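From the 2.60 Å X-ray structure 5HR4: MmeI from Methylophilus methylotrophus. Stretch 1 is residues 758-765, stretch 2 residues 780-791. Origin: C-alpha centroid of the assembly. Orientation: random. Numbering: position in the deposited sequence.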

# COMPACT_ATOMS: atom_id res chain seq x y z
N GLN A 758 -7.68 -7.39 23.91
CA GLN A 758 -8.02 -6.10 24.50
C GLN A 758 -6.88 -5.58 25.37
O GLN A 758 -6.85 -4.38 25.67
CB GLN A 758 -9.32 -6.22 25.32
N PHE A 759 -5.98 -6.46 25.77
CA PHE A 759 -4.78 -6.13 26.53
C PHE A 759 -3.61 -6.84 25.88
O PHE A 759 -3.76 -7.96 25.37
CB PHE A 759 -4.92 -6.56 27.99
CG PHE A 759 -6.23 -6.19 28.61
CD1 PHE A 759 -6.41 -4.94 29.19
CD2 PHE A 759 -7.30 -7.08 28.61
CE1 PHE A 759 -7.64 -4.58 29.76
CE2 PHE A 759 -8.53 -6.73 29.18
CZ PHE A 759 -8.69 -5.48 29.75
N ILE A 760 -2.44 -6.20 25.88
CA ILE A 760 -1.22 -6.88 25.46
C ILE A 760 -0.77 -7.80 26.59
O ILE A 760 -0.46 -7.31 27.68
CB ILE A 760 -0.11 -5.89 25.09
CG1 ILE A 760 -0.50 -5.09 23.86
CG2 ILE A 760 1.17 -6.64 24.76
CD1 ILE A 760 0.62 -4.23 23.35
N PRO A 761 -0.72 -9.12 26.38
CA PRO A 761 -0.21 -10.03 27.42
C PRO A 761 1.21 -9.70 27.83
O PRO A 761 2.15 -9.94 27.07
CB PRO A 761 -0.27 -11.41 26.75
CG PRO A 761 -1.18 -11.24 25.57
CD PRO A 761 -1.05 -9.83 25.13
N ILE A 762 1.38 -9.18 29.04
CA ILE A 762 2.69 -8.90 29.60
C ILE A 762 2.88 -9.76 30.86
O ILE A 762 1.94 -10.35 31.38
CB ILE A 762 2.85 -7.41 29.90
CG1 ILE A 762 1.83 -6.98 30.94
CG2 ILE A 762 2.62 -6.59 28.64
CD1 ILE A 762 1.89 -5.52 31.20
N GLY A 763 4.11 -9.84 31.35
CA GLY A 763 4.30 -10.65 32.54
C GLY A 763 5.72 -10.56 33.08
O GLY A 763 6.58 -9.90 32.49
N PHE A 764 5.95 -11.23 34.20
CA PHE A 764 7.25 -11.22 34.84
C PHE A 764 8.07 -12.45 34.45
O PHE A 764 7.54 -13.55 34.27
CB PHE A 764 7.14 -11.17 36.36
CG PHE A 764 6.69 -9.85 36.88
CD1 PHE A 764 7.59 -8.81 37.04
CD2 PHE A 764 5.35 -9.64 37.23
CE1 PHE A 764 7.16 -7.58 37.53
CE2 PHE A 764 4.92 -8.42 37.73
CZ PHE A 764 5.82 -7.39 37.88
N VAL A 765 9.38 -12.23 34.32
CA VAL A 765 10.31 -13.24 33.82
C VAL A 765 11.56 -13.25 34.69
O VAL A 765 12.01 -12.21 35.18
CB VAL A 765 10.67 -12.96 32.35
CG1 VAL A 765 11.37 -14.15 31.75
CG2 VAL A 765 9.44 -12.64 31.54
N SER A 780 13.56 -4.91 37.14
CA SER A 780 13.17 -4.78 38.55
C SER A 780 11.88 -3.97 38.69
O SER A 780 11.83 -2.92 39.34
CB SER A 780 14.32 -4.20 39.37
N ALA A 781 10.81 -4.48 38.08
CA ALA A 781 9.55 -3.74 38.00
C ALA A 781 8.67 -4.08 39.19
O ALA A 781 8.33 -5.25 39.41
CB ALA A 781 8.82 -4.04 36.69
N GLU A 782 8.29 -3.05 39.95
CA GLU A 782 7.39 -3.23 41.06
C GLU A 782 5.99 -3.57 40.54
O GLU A 782 5.65 -3.23 39.40
CB GLU A 782 7.38 -1.97 41.92
N PRO A 783 5.16 -4.25 41.34
CA PRO A 783 3.86 -4.71 40.82
C PRO A 783 2.97 -3.59 40.32
O PRO A 783 2.16 -3.81 39.41
CB PRO A 783 3.23 -5.42 42.02
CG PRO A 783 4.36 -5.70 42.95
CD PRO A 783 5.32 -4.59 42.76
N LEU A 784 3.09 -2.39 40.90
CA LEU A 784 2.28 -1.26 40.47
C LEU A 784 2.41 -1.04 38.96
O LEU A 784 1.40 -0.86 38.26
CB LEU A 784 2.71 -0.02 41.24
CG LEU A 784 2.30 1.34 40.67
CD1 LEU A 784 0.81 1.57 40.85
CD2 LEU A 784 3.11 2.45 41.33
N ILE A 785 3.65 -1.05 38.45
CA ILE A 785 3.86 -0.76 37.03
C ILE A 785 3.23 -1.84 36.16
O ILE A 785 2.70 -1.55 35.08
CB ILE A 785 5.35 -0.62 36.73
N PHE A 786 3.26 -3.10 36.63
CA PHE A 786 2.53 -4.16 35.93
C PHE A 786 1.04 -3.87 35.88
O PHE A 786 0.35 -4.26 34.93
CB PHE A 786 2.77 -5.51 36.60
CG PHE A 786 1.88 -6.59 36.08
CD1 PHE A 786 2.25 -7.32 34.97
CD2 PHE A 786 0.65 -6.84 36.66
CE1 PHE A 786 1.43 -8.31 34.46
CE2 PHE A 786 -0.18 -7.83 36.16
CZ PHE A 786 0.21 -8.56 35.05
N GLY A 787 0.50 -3.23 36.92
CA GLY A 787 -0.88 -2.81 36.86
C GLY A 787 -1.07 -1.75 35.80
O GLY A 787 -2.02 -1.81 35.01
N LEU A 788 -0.15 -0.79 35.74
CA LEU A 788 -0.31 0.33 34.84
C LEU A 788 -0.32 -0.13 33.39
O LEU A 788 -1.19 0.26 32.60
CB LEU A 788 0.79 1.36 35.08
CG LEU A 788 0.49 2.70 34.44
CD1 LEU A 788 -0.84 3.24 34.95
CD2 LEU A 788 1.63 3.65 34.73
N LEU A 789 0.64 -0.98 33.01
CA LEU A 789 0.71 -1.48 31.64
C LEU A 789 -0.35 -2.52 31.33
O LEU A 789 -0.56 -2.84 30.16
CB LEU A 789 2.09 -2.09 31.37
CG LEU A 789 3.27 -1.25 31.81
CD1 LEU A 789 4.54 -1.90 31.31
CD2 LEU A 789 3.14 0.18 31.29
N SER A 790 -1.00 -3.07 32.34
CA SER A 790 -2.14 -3.94 32.09
C SER A 790 -3.42 -3.15 31.83
O SER A 790 -4.37 -3.71 31.26
CB SER A 790 -2.35 -4.88 33.28
N SER A 791 -3.45 -1.87 32.19
CA SER A 791 -4.68 -1.11 32.22
C SER A 791 -5.23 -0.87 30.82
O SER A 791 -4.48 -0.72 29.85
CB SER A 791 -4.45 0.23 32.91
OG SER A 791 -3.70 1.10 32.08

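At the centre of this contact Ile762 reaches across to one side of the helix. Its CA-to-CB bond points toward the other stretch, and with chi1 in p and chi2 in t the chain is extended enough to bring CD1 within 3.4 Å of Leu789 CB, while Ile762 CG1 lies 3.8 Å from Phe786 CE1. The isoleucine side chain thus packs against the side chains of Phe786 and Leu789, three positions apart, a spacing that places both on roughly the same side of a helix, and Ile762 CD1 also comes within 4.0 Å of Ser790 N. These are dispersion contacts, and their value lies in close fit.

Phe786, chi1 in t, carries the packing onward to the strand. Gly763 has no side chain, and its CA sits 4.2 Å from Phe786 CE1. Beyond it, Phe764 leaves its backbone sideways, yet its ring end comes nearer, with CE2 3.8 Å from Phe786 CB. The two rings meet obliquely, centroids 5.6 Å apart and planes at 32°. Ala781 closes this end, its CB 4.0 Å from Phe764 CE1.

The backbones run in broadly opposing senses: the axes of strand 763-765 and helix 783-790 approach to 10.1 Å, with their N-to-C directions at 137°, leaving room for side chains between them. Phe759 accordingly lies near Ser790, and Phe764 near Ala781.

Toward the polar edge, aromatic carbons meet carbonyl oxygens. Ala781 O lies near the plane of the Phe764 ring, 3.2 Å from CE1, and Ile762 O approaches the Phe786 edge, 3.7 Å from CE1; the slightly positive ring hydrogens suit such neighbours. Phe759 CD1 is 3.2 Å from Ser790 O, at an oblique approach. Ser791 OG donates to Leu788 O at 2.7 Å, and the Ser791 side chain also caps a backbone N just past the stretch. The rule here is apolar fit at the centre, with carbonyl oxygens against aromatic carbons further out and no hydrogen bond across among the modelled atoms.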